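Local coordinates for citrate lyase subunit beta-like protein (Mycobacterium tuberculosis H37Rv, PDB 6CJ3), which is a magnesium-binding, homotrimeric lyase of the HpcH/HpaI aldolase family that may play a role in fatty acid biosynthesis, at residues V38-L43 and R68-I73; L191-V196 and C216-Q221. All coordinates share one frame; numbering follows the deposited sequence.

Overall arrangement
The chain builds a closed barrel of eight parallel strands, starting with strand 17-22, and the two contacts follow in series, neither nested nor crossed. In contact 1, strand 38-42 runs out through helix 52-61 and returns as strand 69-72 beside it, one beta-alpha-beta crossover of the TIM barrel, with the substrate-binding R72 at its end. Strands 95-98, 114-119, 137-142 and 184-187 then follow round the wall. Contact 2 joins the loop between strand 184-187 and helix 196-209 to the loop between strand 213-216 and helix 221-228, on the strands' C-terminal side. The centres of contacts 1 and 2 lie about 18 Å apart; the nearest atoms of contacts 1 and 2 are about 6 Å apart.

Contact 1 of 2, residues V38-L43 and R68-I73; sequences VVILDL and RTVVRI. With ACT (acetate ion), chain E.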
loop_
_atom_site.group_PDB
_atom_site.type_symbol
_atom_site.label_atom_id
_atom_site.label_comp_id
_atom_site.label_asym_id
_atom_site.label_seq_id
_atom_site.Cartn_x
_atom_site.Cartn_y
_atom_site.Cartn_z
ATOM N N VAL A 38 -26.484 -12.709 5.108
ATOM C CA VAL A 38 -25.739 -13.538 6.052
ATOM C C VAL A 38 -25.738 -12.801 7.380
ATOM O O VAL A 38 -25.570 -11.578 7.412
ATOM C CB VAL A 38 -24.298 -13.814 5.564
ATOM C CG1 VAL A 38 -23.430 -14.456 6.680
ATOM C CG2 VAL A 38 -24.309 -14.699 4.317
ATOM N N VAL A 39 -25.969 -13.529 8.469
ATOM C CA VAL A 39 -25.913 -12.970 9.817
ATOM C C VAL A 39 -24.581 -13.343 10.456
ATOM O O VAL A 39 -24.174 -14.514 10.420
ATOM C CB VAL A 39 -27.080 -13.473 10.677
ATOM C CG1 VAL A 39 -26.915 -13.002 12.122
ATOM C CG2 VAL A 39 -28.410 -13.000 10.092
ATOM N N ILE A 40 -23.909 -12.358 11.051
ATOM C CA ILE A 40 -22.732 -12.601 11.878
ATOM C C ILE A 40 -23.187 -12.494 13.327
ATOM O O ILE A 40 -23.330 -11.391 13.861
ATOM C CB ILE A 40 -21.599 -11.616 11.581
ATOM C CG1 ILE A 40 -21.257 -11.585 10.090
ATOM C CG2 ILE A 40 -20.350 -11.990 12.388
ATOM C CD1 ILE A 40 -20.426 -10.357 9.716
ATOM N N LEU A 41 -23.427 -13.635 13.969
ATOM C CA LEU A 41 -23.723 -13.621 15.397
ATOM C C LEU A 41 -22.438 -13.303 16.149
ATOM O O LEU A 41 -21.405 -13.945 15.936
ATOM C CB LEU A 41 -24.309 -14.966 15.848
ATOM C CG LEU A 41 -25.690 -15.344 15.293
ATOM C CD1 LEU A 41 -26.116 -16.712 15.800
ATOM C CD2 LEU A 41 -26.746 -14.309 15.672
ATOM N N ASP A 42 -22.490 -12.290 17.006
ATOM C CA ASP A 42 -21.287 -11.668 17.538
ATOM C C ASP A 42 -21.109 -12.044 19.002
ATOM O O ASP A 42 -21.960 -11.726 19.835
ATOM C CB ASP A 42 -21.367 -10.151 17.378
ATOM C CG ASP A 42 -20.045 -9.463 17.662
ATOM O OD1 ASP A 42 -19.015 -10.168 17.807
ATOM O OD2 ASP A 42 -20.039 -8.213 17.740
ATOM N N LEU A 43 -19.989 -12.697 19.314
ATOM C CA LEU A 43 -19.576 -12.919 20.692
ATOM C C LEU A 43 -18.486 -11.952 21.144
ATOM O O LEU A 43 -18.122 -11.969 22.329
ATOM C CB LEU A 43 -19.076 -14.364 20.876
ATOM C CG LEU A 43 -20.081 -15.489 20.602
ATOM C CD1 LEU A 43 -19.360 -16.841 20.535
ATOM C CD2 LEU A 43 -21.180 -15.517 21.683
ATOM N N ARG A 68 -26.152 -19.759 6.419
ATOM C CA ARG A 68 -26.236 -18.316 6.223
ATOM C C ARG A 68 -25.821 -17.543 7.471
ATOM O O ARG A 68 -26.239 -16.389 7.648
ATOM C CB ARG A 68 -27.657 -17.925 5.806
ATOM C CG ARG A 68 -28.030 -18.389 4.411
ATOM C CD ARG A 68 -27.099 -17.765 3.383
ATOM N NE ARG A 68 -27.376 -18.221 2.023
ATOM C CZ ARG A 68 -26.680 -19.163 1.392
ATOM N NH1 ARG A 68 -25.658 -19.756 1.995
ATOM N NH2 ARG A 68 -27.002 -19.510 0.152
ATOM N N THR A 69 -25.021 -18.155 8.342
ATOM C CA THR A 69 -24.667 -17.580 9.634
ATOM C C THR A 69 -23.198 -17.837 9.923
ATOM O O THR A 69 -22.719 -18.960 9.759
ATOM C CB THR A 69 -25.511 -18.177 10.764
ATOM O OG1 THR A 69 -26.893 -18.091 10.428
ATOM C CG2 THR A 69 -25.264 -17.420 12.057
ATOM N N VAL A 70 -22.503 -16.794 10.363
ATOM C CA VAL A 70 -21.113 -16.838 10.800
ATOM C C VAL A 70 -21.091 -16.405 12.259
ATOM O O VAL A 70 -21.921 -15.595 12.682
ATOM C CB VAL A 70 -20.246 -15.907 9.915
ATOM C CG1 VAL A 70 -18.824 -15.754 10.463
ATOM C CG2 VAL A 70 -20.228 -16.421 8.466
ATOM N N VAL A 71 -20.156 -16.936 13.047
ATOM C CA VAL A 71 -20.053 -16.539 14.450
ATOM C C VAL A 71 -18.736 -15.806 14.635
ATOM O O VAL A 71 -17.664 -16.375 14.390
ATOM C CB VAL A 71 -20.167 -17.742 15.399
ATOM C CG1 VAL A 71 -19.990 -17.303 16.851
ATOM C CG2 VAL A 71 -21.520 -18.464 15.210
ATOM N N ARG A 72 -18.802 -14.539 15.048
ATOM C CA ARG A 72 -17.577 -13.823 15.399
ATOM C C ARG A 72 -17.183 -14.208 16.820
ATOM O O ARG A 72 -17.908 -13.920 17.777
ATOM C CB ARG A 72 -17.720 -12.305 15.267
ATOM C CG ARG A 72 -16.381 -11.624 15.625
ATOM C CD ARG A 72 -16.247 -10.182 15.124
ATOM N NE ARG A 72 -17.030 -9.249 15.925
ATOM C CZ ARG A 72 -16.926 -7.924 15.835
ATOM N NH1 ARG A 72 -16.051 -7.383 14.990
ATOM N NH2 ARG A 72 -17.681 -7.140 16.594
ATOM N N ILE A 73 -16.042 -14.889 16.952
ATOM C CA ILE A 73 -15.526 -15.311 18.250
ATOM C C ILE A 73 -14.589 -14.240 18.784
ATOM O O ILE A 73 -14.409 -13.198 18.152
ATOM C CB ILE A 73 -14.815 -16.672 18.141
ATOM C CG1 ILE A 73 -13.648 -16.599 17.150
ATOM C CG2 ILE A 73 -15.823 -17.745 17.711
ATOM C CD1 ILE A 73 -12.922 -17.954 16.951
HETATM C C ACT E . -18.215 -3.750 15.685
HETATM O O ACT E . -17.305 -4.405 16.261
HETATM O OXT ACT E . -18.110 -2.703 14.993
HETATM C CH3 ACT E . -19.684 -4.299 15.840
#
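D42 OD2 is gripped by R72 NH2 at 2.8 Å, on the syn side of the carboxylate though 35° out of its plane, and also by the backbone N of G46. R72 NE gives D42 OD1 a nearly straight bond (2.9 Å, 174°) from above the carboxylate, so two nitrogens hold the acid side-on while its plane stays 55° from that of the guanidinium. Both side chains leave the same face of the sheet with CG anti to the backbone N and lie side by side; a bend at chi3 turns the guanidinium to the acid. R72 NH2 also donates to the O of an acetate, probably from the crystallisation liquor, at 2.8 Å. R72 NH1 donates to a bound pyruvate, in keeping with its substrate-binding role. Behind this site the parallel ladder runs from V39 N to R68 O (3.0 Å) through V70 N to V39 O (2.8 Å) and on to L43 N with R72 O. On the other face L41 CG packs on T69 CG2 (3.9 Å); past the strand end L43 CD1 reaches V71 CG1. Strand 17-22 continues the barrel beside 38-42, strand 95-98 beside 69-72, and helix 79-89 covers V71 and I73.

Contact 2 of 2, residues L191-V196 and C216-Q221; sequences LDILDV and CIHPSQ. With PYR (pyruvic acid), chain G.
The imidazole of H218 takes I193 CG2 over one face, 4.2 Å from the ring centroid and 27° off the normal, a CH-pi contact in which the two side chains cross at about a right angle. P219 CD lies over the opposite face, offset toward the rim, and S220 CA sits at the edge in the ring plane. H218 ND1 accepts from S220 N, tilted 25° from that plane, and shares a hydrogen bond with S220 OG at 2.8 Å. These bonds probably hold the ring's rotation, and H218 with Q221 forms a capping box before helix 221-228. I193 CG2 reaches the ring because it is anti to the backbone N, while CG1, beside that N (chi1 -66°), presses tightly on I217 CD1 at 3.3 Å. L191 CD2 meets I217 CG1 more loosely. The amide of Q221 faces both ways: OE1 accepts from I217 N at 2.8 Å and, weakly, from H218 N, whereas NE2 donates to H190 O and to a water. That water donates to I193 O at 2.9 Å; a second water joins I193 O to S220 OG, so one carbonyl receives two bridges. On the far side of the 191-196 loop, D192 N donates to pyruvate O3 at 3.0 Å. D195 is the N-cap of helix 196-209, its OD1 accepting from G198 N. V264 and M259 of a neighbouring subunit pack on L191 and I193, and M259 also on I217. The two loops thus meet without a direct hydrogen bond: apolar contact centred on I193 supplies the fit, and water carries the polar link, from I193 O to Q221 NE2 and to S220 OG; the bonds from I217 N and to H190 O hold the Q221 amide in position.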
loop_
_atom_site.group_PDB
_atom_site.type_symbol
_atom_site.label_atom_id
_atom_site.label_comp_id
_atom_site.label_asym_id
_atom_site.label_seq_id
_atom_site.Cartn_x
_atom_site.Cartn_y
_atom_site.Cartn_z
ATOM N N LEU A 191 -20.178 2.969 10.383
ATOM C CA LEU A 191 -20.713 3.143 11.731
ATOM C C LEU A 191 -21.820 4.189 11.797
ATOM O O LEU A 191 -22.690 4.094 12.667
ATOM C CB LEU A 191 -19.599 3.515 12.707
ATOM C CG LEU A 191 -18.634 2.379 13.063
ATOM C CD1 LEU A 191 -17.636 2.899 14.067
ATOM C CD2 LEU A 191 -19.369 1.171 13.616
ATOM N N ASP A 192 -21.806 5.193 10.922
ATOM C CA ASP A 192 -22.840 6.233 10.931
ATOM C C ASP A 192 -24.079 5.680 10.237
ATOM O O ASP A 192 -24.224 5.762 9.016
ATOM C CB ASP A 192 -22.334 7.501 10.258
ATOM C CG ASP A 192 -23.257 8.691 10.473
ATOM O OD1 ASP A 192 -24.423 8.501 10.861
ATOM O OD2 ASP A 192 -22.814 9.823 10.235
ATOM N N ILE A 193 -24.981 5.105 11.035
ATOM C CA ILE A 193 -26.138 4.383 10.497
ATOM C C ILE A 193 -27.013 5.297 9.651
ATOM O O ILE A 193 -27.488 4.905 8.577
ATOM C CB ILE A 193 -26.947 3.752 11.643
ATOM C CG1 ILE A 193 -26.118 2.676 12.334
ATOM C CG2 ILE A 193 -28.286 3.201 11.134
ATOM C CD1 ILE A 193 -26.689 2.252 13.659
ATOM N N LEU A 194 -27.267 6.515 10.127
ATOM C CA LEU A 194 -28.159 7.402 9.394
ATOM C C LEU A 194 -27.501 8.025 8.167
ATOM O O LEU A 194 -28.205 8.623 7.345
ATOM C CB LEU A 194 -28.701 8.497 10.325
ATOM C CG LEU A 194 -29.544 8.013 11.513
ATOM C CD1 LEU A 194 -30.017 9.193 12.364
ATOM C CD2 LEU A 194 -30.734 7.184 11.057
ATOM N N ASP A 195 -26.188 7.873 7.998
ATOM C CA ASP A 195 -25.470 8.400 6.831
ATOM C C ASP A 195 -25.633 7.444 5.642
ATOM O O ASP A 195 -24.700 6.766 5.198
ATOM C CB ASP A 195 -24.001 8.616 7.177
ATOM C CG ASP A 195 -23.188 9.105 5.996
ATOM O OD1 ASP A 195 -23.745 9.832 5.134
ATOM O OD2 ASP A 195 -21.990 8.752 5.938
ATOM N N VAL A 196 -26.860 7.409 5.117
ATOM C CA VAL A 196 -27.175 6.538 3.986
ATOM C C VAL A 196 -26.395 6.961 2.748
ATOM O O VAL A 196 -25.908 6.113 1.986
ATOM C CB VAL A 196 -28.691 6.538 3.718
ATOM C CG1 VAL A 196 -29.013 5.652 2.532
ATOM C CG2 VAL A 196 -29.454 6.097 4.954
ATOM N N CYS A 216 -22.594 -4.788 7.624
ATOM C CA CYS A 216 -23.447 -3.760 8.201
ATOM C C CYS A 216 -23.623 -3.988 9.698
ATOM O O CYS A 216 -23.475 -5.106 10.205
ATOM C CB CYS A 216 -24.823 -3.736 7.519
ATOM S SG CYS A 216 -24.754 -3.564 5.710
ATOM N N ILE A 217 -23.964 -2.912 10.412
ATOM C CA ILE A 217 -24.271 -3.008 11.832
ATOM C C ILE A 217 -25.723 -2.644 12.140
ATOM O O ILE A 217 -26.123 -2.641 13.306
ATOM C CB ILE A 217 -23.287 -2.170 12.677
ATOM C CG1 ILE A 217 -22.980 -0.836 12.002
ATOM C CG2 ILE A 217 -21.955 -2.891 12.835
ATOM C CD1 ILE A 217 -23.925 0.186 12.330
ATOM N N HIS A 218 -26.541 -2.383 11.116
ATOM C CA HIS A 218 -27.954 -2.086 11.346
ATOM C C HIS A 218 -28.749 -2.592 10.149
ATOM O O HIS A 218 -28.295 -2.422 9.005
ATOM C CB HIS A 218 -28.198 -0.586 11.554
ATOM C CG HIS A 218 -29.568 -0.258 12.060
ATOM N ND1 HIS A 218 -30.653 -0.099 11.226
ATOM C CD2 HIS A 218 -30.026 -0.043 13.317
ATOM C CE1 HIS A 218 -31.721 0.199 11.945
ATOM N NE2 HIS A 218 -31.368 0.242 13.218
ATOM N N PRO A 219 -29.907 -3.224 10.367
ATOM C CA PRO A 219 -30.626 -3.826 9.231
ATOM C C PRO A 219 -31.073 -2.824 8.178
ATOM O O PRO A 219 -31.205 -3.207 7.008
ATOM C CB PRO A 219 -31.818 -4.527 9.900
ATOM C CG PRO A 219 -31.962 -3.876 11.229
ATOM C CD PRO A 219 -30.600 -3.461 11.648
ATOM N N SER A 220 -31.314 -1.557 8.549
ATOM C CA SER A 220 -31.618 -0.528 7.553
ATOM C C SER A 220 -30.517 -0.384 6.501
ATOM O O SER A 220 -30.788 0.097 5.392
ATOM C CB SER A 220 -31.841 0.825 8.240
ATOM O OG SER A 220 -30.627 1.285 8.820
ATOM N N GLN A 221 -29.283 -0.774 6.822
ATOM C CA GLN A 221 -28.182 -0.638 5.872
ATOM C C GLN A 221 -28.202 -1.699 4.779
ATOM O O GLN A 221 -27.592 -1.487 3.723
ATOM C CB GLN A 221 -26.849 -0.691 6.610
ATOM C CG GLN A 221 -26.688 0.400 7.640
ATOM C CD GLN A 221 -25.368 0.317 8.362
ATOM O OE1 GLN A 221 -25.023 -0.723 8.932
ATOM N NE2 GLN A 221 -24.605 1.411 8.333
HETATM C C PYR G . -18.522 7.589 10.441
HETATM O O PYR G . -18.130 6.711 11.329
HETATM O OXT PYR G . -18.377 8.868 10.684
HETATM C CA PYR G . -19.091 7.178 9.235
HETATM O O3 PYR G . -19.527 5.943 9.101
HETATM C CB PYR G . -19.212 8.166 8.106
HETATM O O HOH W 1 -25.408 3.839 6.925
HETATM O O HOH W 2 -29.634 3.584 7.586
#